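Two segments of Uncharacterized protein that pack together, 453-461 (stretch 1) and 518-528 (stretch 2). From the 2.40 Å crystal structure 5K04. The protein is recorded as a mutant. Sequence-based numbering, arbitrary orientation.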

# COMPACT_ATOMS: atom_id res chain seq x y z
N ASN A 453 11.42 -2.71 19.60
CA ASN A 453 11.48 -3.44 20.86
C ASN A 453 10.08 -3.76 21.39
O ASN A 453 9.13 -2.98 21.18
N PRO A 454 9.93 -4.89 22.12
CA PRO A 454 8.61 -5.32 22.62
C PRO A 454 8.19 -4.58 23.88
O PRO A 454 8.06 -5.14 24.97
N SER A 455 7.96 -3.27 23.74
CA SER A 455 7.44 -2.48 24.84
C SER A 455 5.91 -2.40 24.76
O SER A 455 5.30 -2.71 23.73
N LYS A 456 5.30 -1.97 25.87
CA LYS A 456 3.85 -1.80 25.93
C LYS A 456 3.38 -0.63 25.07
O LYS A 456 2.34 -0.71 24.40
N ILE A 457 4.15 0.47 25.07
CA ILE A 457 3.83 1.60 24.20
C ILE A 457 3.88 1.19 22.73
O ILE A 457 3.00 1.57 21.94
N ASN A 458 4.88 0.40 22.35
CA ASN A 458 4.94 -0.08 20.97
C ASN A 458 3.79 -1.04 20.67
O ASN A 458 3.21 -0.99 19.57
N LEU A 459 3.44 -1.91 21.63
CA LEU A 459 2.30 -2.80 21.46
C LEU A 459 1.02 -2.01 21.16
O LEU A 459 0.30 -2.32 20.21
N ASP A 460 0.75 -0.98 21.95
CA ASP A 460 -0.43 -0.15 21.72
C ASP A 460 -0.37 0.55 20.37
O ASP A 460 -1.39 0.75 19.72
N ALA A 461 0.83 0.92 19.93
CA ALA A 461 0.98 1.50 18.60
C ALA A 461 0.66 0.47 17.51
O ALA A 461 -0.00 0.79 16.51
N ILE A 518 4.82 -9.40 21.16
CA ILE A 518 4.96 -8.47 22.28
C ILE A 518 3.97 -8.82 23.38
O ILE A 518 4.31 -8.79 24.57
N SER A 519 2.74 -9.18 23.00
CA SER A 519 1.75 -9.62 23.99
C SER A 519 2.28 -10.77 24.84
O SER A 519 2.09 -10.78 26.06
N THR A 520 2.93 -11.78 24.22
CA THR A 520 3.38 -12.93 25.01
C THR A 520 4.65 -12.62 25.79
O THR A 520 4.85 -13.17 26.88
N ILE A 521 5.51 -11.74 25.27
CA ILE A 521 6.72 -11.36 25.99
C ILE A 521 6.37 -10.58 27.24
O ILE A 521 6.79 -10.92 28.35
N LEU A 522 5.61 -9.49 27.08
CA LEU A 522 4.90 -8.91 28.20
C LEU A 522 3.83 -9.91 28.65
O LEU A 522 3.62 -10.95 28.02
N GLY A 523 3.17 -9.63 29.75
CA GLY A 523 2.20 -10.62 30.19
C GLY A 523 0.77 -10.28 29.83
O GLY A 523 -0.16 -10.74 30.50
N THR A 524 0.58 -9.52 28.75
CA THR A 524 -0.69 -8.83 28.49
C THR A 524 -1.60 -9.71 27.64
O THR A 524 -1.51 -9.72 26.41
N ASP A 525 -2.49 -10.44 28.31
CA ASP A 525 -3.42 -11.33 27.64
C ASP A 525 -4.67 -10.61 27.13
O ASP A 525 -5.50 -11.25 26.48
N GLY A 526 -4.81 -9.32 27.42
CA GLY A 526 -5.97 -8.58 26.93
C GLY A 526 -6.09 -8.64 25.42
O GLY A 526 -7.17 -8.90 24.88
N TYR A 527 -4.98 -8.43 24.73
CA TYR A 527 -4.99 -8.42 23.27
C TYR A 527 -4.91 -9.82 22.68
O TYR A 527 -5.42 -10.06 21.58
N LEU A 528 -4.26 -10.75 23.39
CA LEU A 528 -3.95 -12.05 22.82
C LEU A 528 -5.20 -12.79 22.37
O LEU A 528 -5.22 -13.41 21.29

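The contact is mainly apolar, yet it buries one hydroxyl, Thr-524 OG1, that has no partner anywhere in the model. Leu-459 CD2, a methyl, lies 3.5 Å from Thr-524 OG1 and cannot offer a hydrogen bond. Thr-524 has chi1 p.

Leu-459 points toward stretch 2, with chi1 t and chi2 p. Leu-459 CB lies 3.7 Å from Ile-518 CG2, and Leu-459 CD2 reaches the ring edge of Tyr-527, 3.5 Å from Tyr-527 CD2. Ile-518 (m, t) also points in. Ile-518 CG1 is 3.8 Å from Pro-454 CB, and Ile-518 CG2 is 3.4 Å from Ser-455 O. Pro-454 CB also meets Ile-521 CD1 at 4.0 Å. Leu-522 (m, t) flanks the start of the stretch 1 helix, with CD1 3.6 Å from Lys-456 N and CD2 3.3 Å from Pro-454 O.

One hydrogen bond crosses the interface. Tyr-527 (chi1 m) donates from OH to Asp-460 OD1 at 2.6 Å, at the ring edge. Asp-460 and Lys-456 both leave their backbones sideways, but their ends come nearer. Lys-456 NZ forms a salt bridge with the same Asp-460 OD1 at 3.6 Å, so this oxygen serves both partners. Ser-455 points away and caps its own helix: Ser-455 OG accepts from Asn-458 N at 3.1 Å.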

# COMPACT_ATOMS: atom_id res chain seq x y z
CB ASN A 453 12.25 -2.62 21.90
CG ASN A 453 11.71 -1.20 22.05
OD1 ASN A 453 11.55 -0.47 21.07
ND2 ASN A 453 11.39 -0.82 23.29
CB PRO A 454 8.83 -6.82 22.86
CG PRO A 454 10.26 -6.92 23.24
CD PRO A 454 10.99 -5.86 22.46
CB SER A 455 8.05 -1.08 24.83
OG SER A 455 7.61 -0.33 23.71
CB LYS A 456 3.43 -1.60 27.39
CG LYS A 456 2.02 -1.09 27.60
CD LYS A 456 0.97 -2.11 27.21
CE LYS A 456 -0.43 -1.59 27.50
NZ LYS A 456 -1.46 -2.64 27.27
CB ILE A 457 4.78 2.78 24.49
CG1 ILE A 457 4.50 3.31 25.90
CG2 ILE A 457 4.59 3.89 23.48
CD1 ILE A 457 5.43 4.39 26.32
CB ASN A 458 6.30 -0.75 20.73
CG ASN A 458 7.48 0.23 20.79
OD1 ASN A 458 7.31 1.45 21.02
ND2 ASN A 458 8.69 -0.29 20.58
CB LEU A 459 2.12 -3.65 22.72
CG LEU A 459 0.80 -4.43 22.82
CD1 LEU A 459 0.65 -5.42 21.67
CD2 LEU A 459 0.68 -5.14 24.17
CB ASP A 460 -0.60 0.86 22.86
CG ASP A 460 -0.91 0.18 24.20
OD1 ASP A 460 -1.64 -0.83 24.21
OD2 ASP A 460 -0.42 0.68 25.25
CB ALA A 461 2.39 2.06 18.42
CB ILE A 518 4.79 -7.03 21.75
CG1 ILE A 518 5.80 -6.78 20.61
CG2 ILE A 518 4.98 -5.97 22.86
CD1 ILE A 518 5.60 -5.44 19.93
CB SER A 519 0.45 -10.03 23.31
OG SER A 519 -0.32 -8.89 22.98
CB THR A 520 3.59 -14.18 24.14
OG1 THR A 520 4.81 -14.08 23.41
CG2 THR A 520 2.45 -14.37 23.16
CB ILE A 521 7.65 -10.57 25.07
CG1 ILE A 521 8.31 -11.52 24.07
CG2 ILE A 521 8.67 -9.81 25.87
CD1 ILE A 521 9.02 -10.80 22.96
CB LEU A 522 4.28 -7.57 27.81
CG LEU A 522 5.16 -6.62 26.97
CD1 LEU A 522 4.38 -5.38 26.53
CD2 LEU A 522 6.46 -6.22 27.68
CB THR A 524 -0.42 -7.50 27.80
OG1 THR A 524 -0.03 -7.74 26.44
CG2 THR A 524 0.73 -6.77 28.50
CB ASP A 525 -3.84 -12.47 28.58
CG ASP A 525 -2.72 -13.49 28.82
OD1 ASP A 525 -1.59 -13.27 28.34
OD2 ASP A 525 -2.99 -14.51 29.48
CB TYR A 527 -3.82 -7.58 22.74
CG TYR A 527 -3.89 -6.11 23.09
CD1 TYR A 527 -5.06 -5.37 22.91
CD2 TYR A 527 -2.76 -5.46 23.59
CE1 TYR A 527 -5.10 -4.01 23.23
CE2 TYR A 527 -2.79 -4.12 23.91
CZ TYR A 527 -3.95 -3.39 23.73
OH TYR A 527 -3.96 -2.05 24.06
CB LEU A 528 -3.17 -12.88 23.85
CG LEU A 528 -2.77 -14.30 23.47
CD1 LEU A 528 -1.48 -14.29 22.66
CD2 LEU A 528 -2.62 -15.13 24.73